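Local coordinates for protein peroxide stress regulator PerR, FUR family (Streptococcus pyogenes, PDB 4LMY) that probably senses peroxide stress and controls transcription by binding DNA as a zinc-containing regulator of the FUR family, at residues B[31-36]-B[56-61]; B[11-16]-B[37-42]. All coordinates share one frame; numbering follows the deposited sequence.

In the fold
From the N terminus the chain first supplies 11-16, at the start of helix 12-22, and then helix 29-40, whose C-terminal part returns to 11-16 in contact 2. That closes the first loop. Residues 31-36, earlier on the same helix, pair with 56-61, the connection between helices 47-54 and 63-75, and contact 1 closes the second. The two loops cross, because 31-36 lies between 11-16 and 37-42 while its partner 56-61 lies beyond them. Helix 29-40 therefore ties the N-terminal helix to the loop between helices 47-54 and 63-75 of the same winged-helix region. Tyr13 and Val16 also pack on 31-36, through Lys32, Ile35 and Ser36, bringing the contacts together.

Contact 1 (B[31-36]-B[56-61]); sequences RKAIIS and PNFPNM
Phe58 turns CG away from its carbonyl carbon (chi1 -64°), a torsion that swings the ring out of its loop to the methyl of Ala33 on helix 29-40. Met61 gets to the same helix by another route: CG stands opposite N about the first bond, the chain runs on extended, and a bend at chi3 (-79°) turns CE toward Ile34. The setting is the winged-helix DNA-binding region of the FUR family, and 56-61 is the connection between helices 47-54 and 63-75, the second of which is probably the DNA recognition helix, as in relatives.

Two apolar touches make up the whole interface. Ala33 CB meets the far end of the Phe58 ring, 3.5 Å from CZ and equally near CE2, so the methyl sits against the bond between those two carbons. The loop is folded so that both Phe58 and Met61 can reach across: a type I turn runs from Phe58 to Met61, closed by Met61 N giving a 3.0 Å bond to Phe58 O. On the helix side, Lys32 O takes two donors from opposite faces of its carbonyl plane, Ser36 N and, at 3.1 Å, Ser36 OG.

Ile34 and Met61 are buried. Both also touch Leu54 of helix 47-54, while Ile34 packs on Asn69 and Met61 on Val66 of helix 63-75, which places this end of the contact in the core shared by the three helices. Here the second touch is made, the two chains crossing at a slant: Met61 CE lies 4.0 Å from Ile34 CD1 and 4.1 Å from Ile34 CG1.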
loop_
_atom_site.group_PDB
_atom_site.type_symbol
_atom_site.label_atom_id
_atom_site.label_comp_id
_atom_site.label_asym_id
_atom_site.label_seq_id
_atom_site.Cartn_x
_atom_site.Cartn_y
_atom_site.Cartn_z
ATOM N N ARG B 31 22.647 1.722 -16.211
ATOM C CA ARG B 31 21.197 1.612 -16.295
ATOM C C ARG B 31 20.602 1.182 -14.960
ATOM O O ARG B 31 19.573 1.705 -14.531
ATOM C CB ARG B 31 20.799 0.638 -17.405
ATOM C CG ARG B 31 19.303 0.426 -17.553
ATOM C CD ARG B 31 18.944 0.132 -19.000
ATOM N NE ARG B 31 19.073 1.318 -19.843
ATOM C CZ ARG B 31 19.338 1.285 -21.145
ATOM N NH1 ARG B 31 19.515 0.123 -21.757
ATOM N NH2 ARG B 31 19.436 2.414 -21.834
ATOM N N LYS B 32 21.264 0.238 -14.298
ATOM C CA LYS B 32 20.829 -0.213 -12.981
ATOM C C LYS B 32 20.915 0.913 -11.956
ATOM O O LYS B 32 20.032 1.064 -11.109
ATOM C CB LYS B 32 21.659 -1.411 -12.520
ATOM C CG LYS B 32 21.328 -2.693 -13.253
ATOM C CD LYS B 32 22.020 -3.897 -12.633
ATOM C CE LYS B 32 23.349 -4.191 -13.304
ATOM N NZ LYS B 32 24.081 -5.295 -12.619
ATOM N N ALA B 33 21.983 1.699 -12.042
ATOM C CA ALA B 33 22.186 2.816 -11.123
ATOM C C ALA B 33 21.107 3.882 -11.272
ATOM O O ALA B 33 20.618 4.425 -10.283
ATOM C CB ALA B 33 23.556 3.424 -11.330
ATOM N N ILE B 34 20.736 4.178 -12.511
ATOM C CA ILE B 34 19.736 5.205 -12.777
ATOM C C ILE B 34 18.338 4.751 -12.344
ATOM O O ILE B 34 17.573 5.531 -11.772
ATOM C CB ILE B 34 19.765 5.637 -14.258
ATOM C CG1 ILE B 34 21.076 6.370 -14.554
ATOM C CG2 ILE B 34 18.579 6.525 -14.588
ATOM C CD1 ILE B 34 21.298 6.682 -16.012
ATOM N N ILE B 35 18.021 3.485 -12.595
ATOM C CA ILE B 35 16.756 2.911 -12.141
ATOM C C ILE B 35 16.633 3.002 -10.622
ATOM O O ILE B 35 15.629 3.491 -10.104
ATOM C CB ILE B 35 16.601 1.446 -12.582
ATOM C CG1 ILE B 35 16.490 1.361 -14.106
ATOM C CG2 ILE B 35 15.370 0.816 -11.929
ATOM C CD1 ILE B 35 16.718 -0.026 -14.662
ATOM N N SER B 36 17.662 2.538 -9.919
ATOM C CA SER B 36 17.669 2.558 -8.459
ATOM C C SER B 36 17.582 3.982 -7.937
ATOM O O SER B 36 16.859 4.259 -6.980
ATOM C CB SER B 36 18.927 1.884 -7.910
ATOM O OG SER B 36 18.946 0.503 -8.216
ATOM N N PRO B 56 29.868 11.213 -9.460
ATOM C CA PRO B 56 30.995 10.687 -8.674
ATOM C C PRO B 56 31.207 9.174 -8.799
ATOM O O PRO B 56 32.350 8.731 -8.915
ATOM C CB PRO B 56 30.608 11.042 -7.236
ATOM C CG PRO B 56 29.751 12.244 -7.373
ATOM C CD PRO B 56 28.951 12.006 -8.618
ATOM N N ASN B 57 30.129 8.398 -8.765
ATOM C CA ASN B 57 30.236 6.948 -8.902
ATOM C C ASN B 57 30.461 6.510 -10.346
ATOM O O ASN B 57 30.947 5.409 -10.605
ATOM C CB ASN B 57 28.999 6.251 -8.330
ATOM C CG ASN B 57 29.111 5.993 -6.840
ATOM O OD1 ASN B 57 30.206 6.008 -6.277
ATOM N ND2 ASN B 57 27.979 5.740 -6.196
ATOM N N PHE B 58 30.105 7.379 -11.286
ATOM C CA PHE B 58 30.239 7.065 -12.704
ATOM C C PHE B 58 30.916 8.202 -13.460
ATOM O O PHE B 58 30.243 9.031 -14.072
ATOM C CB PHE B 58 28.869 6.760 -13.314
ATOM C CG PHE B 58 28.210 5.541 -12.738
ATOM C CD1 PHE B 58 28.368 4.304 -13.338
ATOM C CD2 PHE B 58 27.441 5.631 -11.591
ATOM C CE1 PHE B 58 27.768 3.177 -12.808
ATOM C CE2 PHE B 58 26.842 4.509 -11.053
ATOM C CZ PHE B 58 27.005 3.281 -11.663
ATOM N N PRO B 59 32.258 8.241 -13.419
ATOM C CA PRO B 59 33.055 9.292 -14.061
ATOM C C PRO B 59 32.857 9.326 -15.573
ATOM O O PRO B 59 33.051 10.369 -16.197
ATOM C CB PRO B 59 34.498 8.885 -13.737
ATOM C CG PRO B 59 34.389 8.006 -12.538
ATOM C CD PRO B 59 33.106 7.262 -12.719
ATOM N N ASN B 60 32.475 8.190 -16.147
ATOM C CA ASN B 60 32.281 8.082 -17.587
ATOM C C ASN B 60 30.842 8.367 -18.014
ATOM O O ASN B 60 30.480 8.172 -19.174
ATOM C CB ASN B 60 32.723 6.700 -18.079
ATOM C CG ASN B 60 32.088 5.568 -17.290
ATOM O OD1 ASN B 60 30.932 5.654 -16.874
ATOM N ND2 ASN B 60 32.847 4.500 -17.075
ATOM N N MET B 61 30.024 8.817 -17.068
ATOM C CA MET B 61 28.639 9.167 -17.364
ATOM C C MET B 61 28.559 10.584 -17.915
ATOM O O MET B 61 29.210 11.495 -17.406
ATOM C CB MET B 61 27.758 9.041 -16.115
ATOM C CG MET B 61 26.311 9.474 -16.330
ATOM S SD MET B 61 25.315 9.457 -14.828
ATOM C CE MET B 61 24.953 7.711 -14.679
#

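Contact 2 (B[11-16]-B[37-42]); sequences DAYENV and YMIQST
Ile39 lays its CD1 methyl against the first turn of helix 12-22, covering the backbone where Ala12 passes into Tyr13. Ile39 CD1 comes within 3.5 Å of Tyr13 N and just as close to Tyr13 CA, then 3.7 Å from Tyr13 CB. On the other residue Ile39 CD1 lies 3.9 Å from Ala12 C and 4.0 Å from Ala12 CB. The extended CG1 branch (chi2 175°) carries the methyl that far from helix 29-40, and one carbon does all the close touching. Ile39 CD1 also lies off the edge of the Tyr13 ring, near its plane, but its close contacts are with the backbone and CB.

The turn that Ile39 presses on is well tied. Asp11 is the N-cap, and its OD2 accepts from Glu14 N at 2.8 Å, nearly straight at 167° and met almost along the carboxylate C-O direction. Asn15 N bonds to Asp11 O as well, at 2.8 Å. Asn15 is one of the residues of a zinc site, along with His4, His6, His19, His97 and His99, and the Ala12 side chain is about 10 Å from that zinc ion. Phe94 of strand 91-94 touches both Ile39 and Val16, bridging the two helices from the wing.

No hydrogen bond or salt bridge crosses between the segments. The contact rests on van der Waals packing and the burial of apolar surface, which implies that no directed bond sets its geometry.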
loop_
_atom_site.group_PDB
_atom_site.type_symbol
_atom_site.label_atom_id
_atom_site.label_comp_id
_atom_site.label_asym_id
_atom_site.label_seq_id
_atom_site.Cartn_x
_atom_site.Cartn_y
_atom_site.Cartn_z
ATOM N N ASP B 11 9.858 -6.721 -6.705
ATOM C CA ASP B 11 9.740 -5.333 -6.262
ATOM C C ASP B 11 9.859 -4.396 -7.462
ATOM O O ASP B 11 9.992 -4.860 -8.595
ATOM C CB ASP B 11 10.737 -4.978 -5.146
ATOM C CG ASP B 11 12.192 -5.133 -5.563
ATOM O OD1 ASP B 11 13.054 -5.132 -4.657
ATOM O OD2 ASP B 11 12.487 -5.256 -6.770
ATOM N N ALA B 12 9.810 -3.089 -7.217
ATOM C CA ALA B 12 9.862 -2.115 -8.306
ATOM C C ALA B 12 11.117 -2.276 -9.161
ATOM O O ALA B 12 11.036 -2.291 -10.387
ATOM C CB ALA B 12 9.761 -0.696 -7.765
ATOM N N TYR B 13 12.266 -2.413 -8.504
ATOM C CA TYR B 13 13.549 -2.550 -9.190
ATOM C C TYR B 13 13.613 -3.809 -10.044
ATOM O O TYR B 13 13.893 -3.742 -11.245
ATOM C CB TYR B 13 14.696 -2.525 -8.172
ATOM C CG TYR B 13 16.068 -2.784 -8.758
ATOM C CD1 TYR B 13 16.629 -4.054 -8.722
ATOM C CD2 TYR B 13 16.808 -1.759 -9.332
ATOM C CE1 TYR B 13 17.882 -4.300 -9.250
ATOM C CE2 TYR B 13 18.066 -1.995 -9.862
ATOM C CZ TYR B 13 18.597 -3.266 -9.817
ATOM O OH TYR B 13 19.846 -3.509 -10.343
ATOM N N GLU B 14 13.342 -4.953 -9.425
ATOM C CA GLU B 14 13.378 -6.226 -10.135
ATOM C C GLU B 14 12.326 -6.295 -11.240
ATOM O O GLU B 14 12.513 -6.989 -12.240
ATOM C CB GLU B 14 13.221 -7.403 -9.167
ATOM C CG GLU B 14 14.373 -7.563 -8.182
ATOM C CD GLU B 14 15.701 -7.879 -8.857
ATOM O OE1 GLU B 14 15.700 -8.326 -10.023
ATOM O OE2 GLU B 14 16.752 -7.685 -8.210
ATOM N N ASN B 15 11.218 -5.581 -11.059
ATOM C CA ASN B 15 10.193 -5.535 -12.095
ATOM C C ASN B 15 10.688 -4.839 -13.353
ATOM O O ASN B 15 10.473 -5.327 -14.461
ATOM C CB ASN B 15 8.917 -4.859 -11.596
ATOM C CG ASN B 15 7.884 -4.704 -12.692
ATOM O OD1 ASN B 15 7.690 -3.615 -13.231
ATOM N ND2 ASN B 15 7.228 -5.801 -13.042
ATOM N N VAL B 16 11.346 -3.696 -13.177
ATOM C CA VAL B 16 11.888 -2.955 -14.312
ATOM C C VAL B 16 12.840 -3.834 -15.114
ATOM O O VAL B 16 12.736 -3.924 -16.339
ATOM C CB VAL B 16 12.623 -1.680 -13.866
ATOM C CG1 VAL B 16 13.283 -1.007 -15.060
ATOM C CG2 VAL B 16 11.657 -0.731 -13.193
ATOM N N TYR B 37 18.327 4.883 -8.573
ATOM C CA TYR B 37 18.299 6.296 -8.212
ATOM C C TYR B 37 16.883 6.855 -8.299
ATOM O O TYR B 37 16.414 7.521 -7.376
ATOM C CB TYR B 37 19.235 7.101 -9.121
ATOM C CG TYR B 37 19.225 8.593 -8.856
ATOM C CD1 TYR B 37 18.319 9.427 -9.503
ATOM C CD2 TYR B 37 20.126 9.167 -7.971
ATOM C CE1 TYR B 37 18.304 10.788 -9.268
ATOM C CE2 TYR B 37 20.120 10.532 -7.730
ATOM C CZ TYR B 37 19.206 11.336 -8.382
ATOM O OH TYR B 37 19.192 12.694 -8.153
ATOM N N MET B 38 16.209 6.580 -9.413
ATOM C CA MET B 38 14.863 7.089 -9.653
ATOM C C MET B 38 13.856 6.501 -8.672
ATOM O O MET B 38 12.954 7.197 -8.203
ATOM C CB MET B 38 14.425 6.807 -11.092
ATOM C CG MET B 38 15.194 7.601 -12.140
ATOM S SD MET B 38 15.130 9.376 -11.832
ATOM C CE MET B 38 13.369 9.673 -11.953
ATOM N N ILE B 39 14.017 5.218 -8.366
ATOM C CA ILE B 39 13.153 4.542 -7.403
ATOM C C ILE B 39 13.292 5.151 -6.012
ATOM O O ILE B 39 12.298 5.364 -5.313
ATOM C CB ILE B 39 13.461 3.030 -7.344
ATOM C CG1 ILE B 39 12.981 2.352 -8.625
ATOM C CG2 ILE B 39 12.801 2.382 -6.130
ATOM C CD1 ILE B 39 13.341 0.901 -8.710
ATOM N N GLN B 40 14.527 5.446 -5.620
ATOM C CA GLN B 40 14.797 5.974 -4.287
ATOM C C GLN B 40 14.531 7.471 -4.175
ATOM O O GLN B 40 14.385 7.995 -3.070
ATOM C CB GLN B 40 16.239 5.681 -3.872
ATOM C CG GLN B 40 16.556 4.207 -3.712
ATOM C CD GLN B 40 17.795 3.970 -2.874
ATOM O OE1 GLN B 40 18.559 4.895 -2.598
ATOM N NE2 GLN B 40 17.996 2.727 -2.455
ATOM N N SER B 41 14.475 8.158 -5.312
ATOM C CA SER B 41 14.333 9.611 -5.307
ATOM C C SER B 41 13.019 10.073 -4.683
ATOM O O SER B 41 11.937 9.638 -5.078
ATOM C CB SER B 41 14.484 10.189 -6.716
ATOM O OG SER B 41 14.557 11.605 -6.668
ATOM N N THR B 42 13.133 10.961 -3.702
ATOM C CA THR B 42 11.978 11.478 -2.984
ATOM C C THR B 42 11.622 12.861 -3.498
ATOM O O THR B 42 11.055 13.688 -2.782
ATOM C CB THR B 42 12.260 11.546 -1.486
ATOM O OG1 THR B 42 13.434 12.335 -1.258
ATOM C CG2 THR B 42 12.490 10.151 -0.949
#